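Local coordinates for protein putative immunoglobulin A1 protease (Bacteroides ovatus, PDB 3N6Z) that is of unproven function, perhaps acting as a hydrolase that cleaves immunoglobulin A1, and folds into an elongated parallel beta-helix, at residues V125-C130 with L154-K159; N163-I168 with D195-Y200; V189-Y194 with R226-G231. All blocks are in the same frame, centred on the assembly; numbering follows the deposited sequence.

Contact 1: residues V125-C130 with L154-K159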
loop_
_atom_site.group_PDB
_atom_site.type_symbol
_atom_site.label_atom_id
_atom_site.label_comp_id
_atom_site.label_asym_id
_atom_site.label_seq_id
_atom_site.Cartn_x
_atom_site.Cartn_y
_atom_site.Cartn_z
ATOM N N VAL A 125 -1.673 -9.249 6.619
ATOM C CA VAL A 125 -1.307 -8.365 7.723
ATOM C C VAL A 125 0.221 -8.380 7.788
ATOM O O VAL A 125 0.793 -9.445 8.021
ATOM C CB VAL A 125 -1.908 -8.802 9.082
ATOM C CG1 VAL A 125 -1.336 -7.939 10.230
ATOM C CG2 VAL A 125 -3.453 -8.772 9.023
ATOM N N LEU A 126 0.849 -7.224 7.555
ATOM C CA LEU A 126 2.306 -7.128 7.564
ATOM C C LEU A 126 2.804 -6.594 8.916
ATOM O O LEU A 126 2.560 -5.420 9.247
ATOM C CB LEU A 126 2.815 -6.265 6.407
ATOM C CG LEU A 126 4.353 -6.137 6.353
ATOM C CD1 LEU A 126 5.106 -7.492 6.316
ATOM C CD2 LEU A 126 4.768 -5.264 5.165
ATOM N N CYS A 127 3.485 -7.475 9.645
ATOM C CA CYS A 127 4.170 -7.161 10.877
ATOM C C CYS A 127 5.642 -7.379 10.576
ATOM O O CYS A 127 6.063 -8.500 10.354
ATOM C CB CYS A 127 3.698 -8.024 12.031
ATOM S SG CYS A 127 1.960 -7.882 12.419
ATOM N N GLY A 128 6.385 -6.282 10.482
ATOM C CA GLY A 128 7.751 -6.284 9.946
ATOM C C GLY A 128 7.921 -5.269 8.854
ATOM O O GLY A 128 7.426 -4.143 8.960
ATOM N N ASP A 129 8.642 -5.665 7.810
ATOM C CA ASP A 129 9.082 -4.730 6.780
ATOM C C ASP A 129 8.930 -5.343 5.390
ATOM O O ASP A 129 9.253 -6.530 5.186
ATOM C CB ASP A 129 10.565 -4.345 6.956
ATOM C CG ASP A 129 10.815 -3.462 8.157
ATOM O OD1 ASP A 129 10.984 -3.989 9.276
ATOM O OD2 ASP A 129 10.761 -2.235 7.958
ATOM N N CYS A 130 8.519 -4.525 4.434
ATOM C CA CYS A 130 8.608 -4.858 3.030
ATOM C C CYS A 130 9.301 -3.686 2.354
ATOM O O CYS A 130 8.856 -2.527 2.498
ATOM C CB CYS A 130 7.220 -5.076 2.449
ATOM S SG CYS A 130 7.196 -5.417 0.673
ATOM N N LEU A 154 -1.294 -2.854 7.372
ATOM C CA LEU A 154 0.116 -2.576 7.574
ATOM C C LEU A 154 0.298 -2.246 9.055
ATOM O O LEU A 154 -0.076 -1.172 9.525
ATOM C CB LEU A 154 0.610 -1.434 6.712
ATOM C CG LEU A 154 2.109 -1.114 6.856
ATOM C CD1 LEU A 154 2.958 -2.358 6.623
ATOM C CD2 LEU A 154 2.496 0.035 5.914
ATOM N N GLY A 155 0.874 -3.197 9.773
ATOM C CA GLY A 155 0.905 -3.168 11.213
ATOM C C GLY A 155 -0.431 -3.549 11.835
ATOM O O GLY A 155 -1.463 -3.582 11.171
ATOM N N LEU A 156 -0.381 -3.822 13.134
ATOM C CA LEU A 156 -1.584 -4.031 13.937
ATOM C C LEU A 156 -1.713 -2.891 14.929
ATOM O O LEU A 156 -0.734 -2.260 15.311
ATOM C CB LEU A 156 -1.502 -5.365 14.674
ATOM C CG LEU A 156 -1.614 -6.601 13.780
ATOM C CD1 LEU A 156 -1.259 -7.864 14.554
ATOM C CD2 LEU A 156 -3.008 -6.653 13.163
ATOM N N LYS A 157 -2.939 -2.606 15.332
ATOM C CA LYS A 157 -3.214 -1.414 16.150
ATOM C C LYS A 157 -2.955 -1.691 17.639
ATOM O O LYS A 157 -3.475 -2.672 18.194
ATOM C CB LYS A 157 -4.664 -0.998 15.985
ATOM C CG LYS A 157 -4.997 0.332 16.640
ATOM C CD LYS A 157 -6.485 0.633 16.542
ATOM C CE LYS A 157 -7.279 -0.175 17.542
ATOM N NZ LYS A 157 -8.747 0.123 17.508
ATOM N N ASP A 158 -2.187 -0.809 18.280
ATOM C CA ASP A 158 -2.123 -0.750 19.764
ATOM C C ASP A 158 -1.792 -2.110 20.400
ATOM O O ASP A 158 -2.488 -2.559 21.321
ATOM C CB ASP A 158 -3.462 -0.229 20.327
ATOM C CG ASP A 158 -3.743 1.220 19.983
ATOM O OD1 ASP A 158 -2.785 1.972 19.874
ATOM O OD2 ASP A 158 -4.942 1.580 19.887
ATOM N N LYS A 159 -0.748 -2.739 19.900
ATOM C CA LYS A 159 -0.221 -3.930 20.510
ATOM C C LYS A 159 0.848 -3.531 21.535
ATOM O O LYS A 159 1.323 -2.392 21.585
ATOM C CB LYS A 159 0.280 -4.910 19.449
ATOM C CG LYS A 159 -0.786 -5.289 18.402
ATOM C CD LYS A 159 -2.078 -5.841 19.053
ATOM C CE LYS A 159 -3.043 -6.425 18.059
ATOM N NZ LYS A 159 -4.200 -7.087 18.771
#
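L126 and L154 are paired in parallel, and their side chains lie alongside each other, pointing the same way. In both, CG is anti to the backbone N, so the two side chains leave in the same direction, and L126 CD2 comes 3.7 Å from L154 CD1. One backbone bond joins the segments: G155 N donates to L126 O over 2.8 Å, with an N-H...O angle of 151°. G155 sits there at a positive phi of 76°, the point where the chain departs from the short strand into a loop. L156 then turns its methyl groups back onto 125-130. Crossing V125 at about a right angle, it sets CD2 3.6 Å from V125 CG1, while its other methyl, CD1, lies 3.9 Å from C127 SG. An alanine in place of L156 would probably leave V125 CG1 and C127 SG without their apolar cover from this loop. Beyond L156 the packing ends: K157, D158 and K159 swing out into solvent and do not touch 125-130, and D158 OD1 instead takes a bond from N192 ND2. The face of the beta-helix that carries L126 and L154 packs inward on I168 of strand 166-169. On the other flank of 125-130, strand 100-105 approaches, with I100 bonding to the backbone of C127 and D129, and V125 also touches the loop residue F96.

Contact 2: residues N163-I168 with D195-Y200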
loop_
_atom_site.group_PDB
_atom_site.type_symbol
_atom_site.label_atom_id
_atom_site.label_comp_id
_atom_site.label_asym_id
_atom_site.label_seq_id
_atom_site.Cartn_x
_atom_site.Cartn_y
_atom_site.Cartn_z
ATOM N N ASN A 163 7.175 -5.217 17.541
ATOM C CA ASN A 163 7.354 -6.113 16.404
ATOM C C ASN A 163 6.073 -6.330 15.605
ATOM O O ASN A 163 6.129 -6.884 14.505
ATOM C CB ASN A 163 7.926 -7.447 16.862
ATOM C CG ASN A 163 9.356 -7.344 17.358
ATOM O OD1 ASN A 163 10.096 -6.392 17.044
ATOM N ND2 ASN A 163 9.771 -8.368 18.103
ATOM N N LYS A 164 4.925 -5.835 16.108
ATOM C CA LYS A 164 3.654 -5.912 15.384
ATOM C C LYS A 164 3.349 -4.670 14.539
ATOM O O LYS A 164 2.334 -4.655 13.815
ATOM C CB LYS A 164 2.528 -6.215 16.389
ATOM C CG LYS A 164 2.774 -7.509 17.202
ATOM C CD LYS A 164 3.161 -8.718 16.368
ATOM C CE LYS A 164 3.218 -10.006 17.130
ATOM N NZ LYS A 164 3.744 -11.154 16.293
ATOM N N THR A 165 4.220 -3.662 14.568
ATOM C CA THR A 165 4.133 -2.551 13.615
ATOM C C THR A 165 4.634 -3.042 12.251
ATOM O O THR A 165 5.271 -4.089 12.140
ATOM C CB THR A 165 4.984 -1.318 14.079
ATOM O OG1 THR A 165 6.367 -1.729 14.190
ATOM C CG2 THR A 165 4.495 -0.765 15.428
ATOM N N GLY A 166 4.331 -2.291 11.218
ATOM C CA GLY A 166 4.740 -2.643 9.858
ATOM C C GLY A 166 5.110 -1.455 9.017
ATOM O O GLY A 166 4.528 -0.392 9.170
ATOM N N ARG A 167 6.091 -1.640 8.121
ATOM C CA ARG A 167 6.583 -0.578 7.262
ATOM C C ARG A 167 6.717 -1.084 5.828
ATOM O O ARG A 167 7.179 -2.221 5.600
ATOM C CB ARG A 167 7.930 -0.094 7.740
ATOM C CG ARG A 167 7.869 0.559 9.121
ATOM C CD ARG A 167 9.184 0.518 9.865
ATOM N NE ARG A 167 9.539 -0.860 10.222
ATOM C CZ ARG A 167 8.986 -1.562 11.219
ATOM N NH1 ARG A 167 8.121 -1.008 12.042
ATOM N NH2 ARG A 167 9.306 -2.845 11.373
ATOM N N ILE A 168 6.343 -0.228 4.884
ATOM C CA ILE A 168 6.520 -0.468 3.454
ATOM C C ILE A 168 7.315 0.708 2.923
ATOM O O ILE A 168 6.878 1.866 3.013
ATOM C CB ILE A 168 5.180 -0.627 2.700
ATOM C CG1 ILE A 168 4.457 -1.890 3.203
ATOM C CG2 ILE A 168 5.421 -0.674 1.180
ATOM C CD1 ILE A 168 3.034 -2.077 2.640
ATOM N N ASP A 195 5.793 1.067 21.402
ATOM C CA ASP A 195 6.893 0.238 21.878
ATOM C C ASP A 195 8.175 0.423 21.059
ATOM O O ASP A 195 8.856 -0.544 20.724
ATOM C CB ASP A 195 6.460 -1.222 21.948
ATOM C CG ASP A 195 7.466 -2.119 22.631
ATOM O OD1 ASP A 195 8.020 -1.723 23.689
ATOM O OD2 ASP A 195 7.718 -3.230 22.116
ATOM N N GLY A 196 8.508 1.683 20.749
ATOM C CA GLY A 196 9.757 2.003 20.087
ATOM C C GLY A 196 9.831 1.781 18.588
ATOM O O GLY A 196 10.905 1.957 17.998
ATOM N N GLN A 197 8.715 1.381 17.977
ATOM C CA GLN A 197 8.654 1.149 16.532
ATOM C C GLN A 197 7.481 1.898 15.932
ATOM O O GLN A 197 6.552 2.333 16.635
ATOM C CB GLN A 197 8.568 -0.351 16.247
ATOM C CG GLN A 197 9.815 -1.119 16.698
ATOM C CD GLN A 197 9.840 -2.540 16.194
ATOM O OE1 GLN A 197 9.745 -2.762 14.987
ATOM N NE2 GLN A 197 9.991 -3.512 17.108
ATOM N N GLU A 198 7.533 2.080 14.610
ATOM C CA GLU A 198 6.538 2.885 13.926
ATOM C C GLU A 198 5.982 2.163 12.723
ATOM O O GLU A 198 6.702 1.389 12.088
ATOM C CB GLU A 198 7.196 4.138 13.411
ATOM C CG GLU A 198 7.862 5.001 14.467
ATOM C CD GLU A 198 8.500 6.236 13.844
ATOM O OE1 GLU A 198 9.679 6.154 13.440
ATOM O OE2 GLU A 198 7.807 7.245 13.684
ATOM N N SER A 199 4.706 2.389 12.426
ATOM C CA SER A 199 4.116 1.951 11.161
ATOM C C SER A 199 4.081 3.116 10.183
ATOM O O SER A 199 3.626 4.224 10.534
ATOM C CB SER A 199 2.720 1.369 11.330
ATOM O OG SER A 199 2.713 0.201 12.144
ATOM N N TYR A 200 4.553 2.880 8.957
ATOM C CA TYR A 200 4.601 3.922 7.958
ATOM C C TYR A 200 4.766 3.376 6.553
ATOM O O TYR A 200 5.182 2.216 6.348
ATOM C CB TYR A 200 5.695 4.952 8.266
ATOM C CG TYR A 200 7.108 4.450 8.390
ATOM C CD1 TYR A 200 7.900 4.252 7.265
ATOM C CD2 TYR A 200 7.699 4.288 9.650
ATOM C CE1 TYR A 200 9.220 3.880 7.384
ATOM C CE2 TYR A 200 9.036 3.925 9.788
ATOM C CZ TYR A 200 9.789 3.721 8.648
ATOM O OH TYR A 200 11.115 3.354 8.761
HETATM O O HOH W 1 7.895 -4.401 13.327
#
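G166-I168 and S199-Y200 run side by side in parallel, R167 pairing with Y200, so that Y200 N donates to G166 O (3.3 Å) and Y200 O accepts from I168 N (3.1 Å). This is the pairing between successive coils of a parallel beta-helix, at the point where the loop 195-199 enters its strand. R167 is central to the side-chain contact, between Y200 and the polar groups of Q197 and E198. Its CG lies over one face of the Y200 ring, 3.6 Å from the ring centroid and only 11° off the normal, a CH-pi contact, while CD sits above the CE2-CZ side of the ring. A bend at chi3 (-67°) then turns NE away from the extended course, and the guanidinium is gripped around its edge. NH1 donates both to E198 O at 2.8 Å and to T165 OG1 at 2.9 Å, both close to the guanidinium plane. NE forms a salt bridge with D129, and NH2 donates to a water at 2.9 Å that lies close to T165 O and Q197 OE1. With so many partners the group is probably held from turning. T165 OG1 also bonds to G162 O, tying the loop to the same cluster. The buried hydroxyl of S199 is likewise held twice, by G166 N at 3.1 Å and by N192 O. Y200 also stacks on F233 of the next coil's strand. Towards the more exposed end, Q197 reaches out in an extended chain to N163. The two amide planes stand 69° apart, and Q197 NE2 donates to N163 OD1 at 2.9 Å, with OD1 lying in the amide plane of Q197.

Contact 3: residues V189-Y194 with R226-G231. With SO4 (sulfate ion), chain C.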
loop_
_atom_site.group_PDB
_atom_site.type_symbol
_atom_site.label_atom_id
_atom_site.label_comp_id
_atom_site.label_asym_id
_atom_site.label_seq_id
_atom_site.Cartn_x
_atom_site.Cartn_y
_atom_site.Cartn_z
ATOM N N VAL A 189 -5.380 -0.715 5.249
ATOM C CA VAL A 189 -5.388 -0.034 6.534
ATOM C C VAL A 189 -3.951 0.100 7.048
ATOM O O VAL A 189 -3.239 -0.895 7.132
ATOM C CB VAL A 189 -6.259 -0.796 7.584
ATOM C CG1 VAL A 189 -6.378 0.056 8.862
ATOM C CG2 VAL A 189 -7.639 -1.168 7.014
ATOM N N LEU A 190 -3.556 1.327 7.383
ATOM C CA LEU A 190 -2.294 1.614 8.047
ATOM C C LEU A 190 -2.607 1.712 9.543
ATOM O O LEU A 190 -3.510 2.467 9.953
ATOM C CB LEU A 190 -1.720 2.953 7.543
ATOM C CG LEU A 190 -0.471 3.513 8.216
ATOM C CD1 LEU A 190 0.724 2.515 8.153
ATOM C CD2 LEU A 190 -0.086 4.872 7.565
ATOM N N ALA A 191 -1.863 0.965 10.344
ATOM C CA ALA A 191 -1.962 1.013 11.797
ATOM C C ALA A 191 -0.974 2.036 12.368
ATOM O O ALA A 191 -0.709 3.069 11.726
ATOM C CB ALA A 191 -1.824 -0.407 12.408
ATOM N N ASN A 192 -0.473 1.823 13.588
ATOM C CA ASN A 192 0.132 2.901 14.354
ATOM C C ASN A 192 1.493 2.556 14.930
ATOM O O ASN A 192 2.162 1.589 14.486
ATOM C CB ASN A 192 -0.883 3.472 15.363
ATOM C CG ASN A 192 -1.148 2.555 16.546
ATOM O OD1 ASN A 192 -1.286 1.317 16.378
ATOM N ND2 ASN A 192 -1.226 3.141 17.737
ATOM N N SER A 193 1.929 3.335 15.911
ATOM C CA SER A 193 3.297 3.290 16.409
ATOM C C SER A 193 3.249 3.133 17.906
ATOM O O SER A 193 2.461 3.803 18.560
ATOM C CB SER A 193 4.022 4.584 16.023
ATOM O OG SER A 193 3.992 4.727 14.603
ATOM N N TYR A 194 4.103 2.262 18.427
ATOM C CA TYR A 194 4.141 1.937 19.858
ATOM C C TYR A 194 5.393 1.112 20.130
ATOM O O TYR A 194 6.010 0.571 19.225
ATOM C CB TYR A 194 2.877 1.156 20.288
ATOM C CG TYR A 194 2.486 0.068 19.312
ATOM C CD1 TYR A 194 3.064 -1.174 19.375
ATOM C CD2 TYR A 194 1.543 0.297 18.325
ATOM C CE1 TYR A 194 2.741 -2.172 18.480
ATOM C CE2 TYR A 194 1.214 -0.692 17.402
ATOM C CZ TYR A 194 1.816 -1.945 17.493
ATOM O OH TYR A 194 1.485 -2.930 16.579
ATOM N N ARG A 226 -7.447 3.542 4.919
ATOM C CA ARG A 226 -7.852 3.892 6.261
ATOM C C ARG A 226 -6.622 3.947 7.167
ATOM O O ARG A 226 -5.692 3.167 6.991
ATOM C CB ARG A 226 -8.858 2.828 6.734
ATOM C CG ARG A 226 -9.398 2.969 8.142
ATOM C CD ARG A 226 -10.220 1.734 8.473
ATOM N NE ARG A 226 -10.765 1.829 9.827
ATOM C CZ ARG A 226 -11.208 0.791 10.525
ATOM N NH1 ARG A 226 -11.270 -0.419 9.974
ATOM N NH2 ARG A 226 -11.619 0.981 11.784
ATOM N N LYS A 227 -6.664 4.823 8.154
ATOM C CA LYS A 227 -5.663 4.937 9.212
ATOM C C LYS A 227 -6.306 4.707 10.572
ATOM O O LYS A 227 -7.285 5.391 10.919
ATOM C CB LYS A 227 -5.045 6.339 9.172
ATOM C CG LYS A 227 -4.055 6.615 10.289
ATOM C CD LYS A 227 -2.791 5.753 10.222
ATOM C CE LYS A 227 -1.758 6.098 11.297
ATOM N NZ LYS A 227 -2.265 5.991 12.692
ATOM N N VAL A 228 -5.715 3.795 11.338
ATOM C CA VAL A 228 -6.134 3.490 12.695
ATOM C C VAL A 228 -5.022 3.757 13.699
ATOM O O VAL A 228 -3.832 3.746 13.340
ATOM C CB VAL A 228 -6.675 2.046 12.837
ATOM C CG1 VAL A 228 -7.862 1.841 11.857
ATOM C CG2 VAL A 228 -5.593 0.996 12.656
ATOM N N GLY A 229 -5.419 3.987 14.947
ATOM C CA GLY A 229 -4.499 4.294 16.019
ATOM C C GLY A 229 -3.849 5.678 15.963
ATOM O O GLY A 229 -3.934 6.415 14.969
ATOM N N VAL A 230 -3.170 6.016 17.063
ATOM C CA VAL A 230 -2.399 7.230 17.198
ATOM C C VAL A 230 -0.936 6.916 16.894
ATOM O O VAL A 230 -0.378 5.949 17.435
ATOM C CB VAL A 230 -2.579 7.865 18.625
ATOM C CG1 VAL A 230 -1.617 9.002 18.854
ATOM C CG2 VAL A 230 -4.015 8.368 18.789
ATOM N N GLY A 231 -0.333 7.770 16.069
ATOM C CA GLY A 231 1.041 7.599 15.602
ATOM C C GLY A 231 1.050 6.901 14.242
ATOM O O GLY A 231 0.182 6.083 13.945
HETATM S S SO4 C . -12.569 -2.277 13.134
HETATM O O1 SO4 C . -12.174 -3.603 13.612
HETATM O O2 SO4 C . -13.946 -1.972 13.508
HETATM O O3 SO4 C . -11.688 -1.279 13.729
HETATM O O4 SO4 C . -12.468 -2.291 11.685
HETATM O O HOH W 2 1.672 6.508 19.344
#
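The ammonium NZ of K227, carried on a chain that packs along L190 (K227 CD to L190 CG, 3.8 Å), is gripped by several carbonyl oxygens. NZ donates to V228 O and to G231 O, each at 2.8 Å, from above both carbonyl planes, and a further bond reaches D262 O. Bends at chi2 (65°) and chi4 (58°) first direct CD and then NZ, folding the chain back beside its own loop, so that the buried charge would probably help fix the turn that follows the strand. L190 N donates to R226 O at 2.8 Å, and L190 O accepts from V228 N at 2.9 Å, the parallel pairing of adjacent coils in a beta-helix. On one side of this pair, V189 packs against V228 and against the aliphatic part of R226. Further on, N192 ND2 donates to V230 O at 2.9 Å and to D158 OD1, binding two loops at once. G229 passes close beneath the N192 amide, where a side chain would collide with N192 CG. The backbone N of S193 is buried without a partner, whereas a water bridges S193 O and V230 O. At the far end R226 extends fully to a sulfate, probably from the crystallisation liquor: NH1 donates to O4 at 2.8 Å and NH2 to O3 at 3.0 Å, while D258 shares NH2.

Overall arrangement
All three contacts join neighbouring coils of the beta-helix on the same side of the chain's centre, within 6 to 9 Å between centres. Contacts 1 and 3 are buried, contact 2 only partly. The first is mainly apolar, the second polar around one arginine and a water, and the third mixes apolar strand pairing with a buried lysine. Strand 125-131 of contact 1 and strand 166-169 of contact 2 are neighbours, tied by a probable backbone bond from C130 N to R167 O. Contact 3 reaches contact 1 through L154 N to V189 O and through L156 O to Y194 OH, and reaches contact 2 through S199 N to S193 OG.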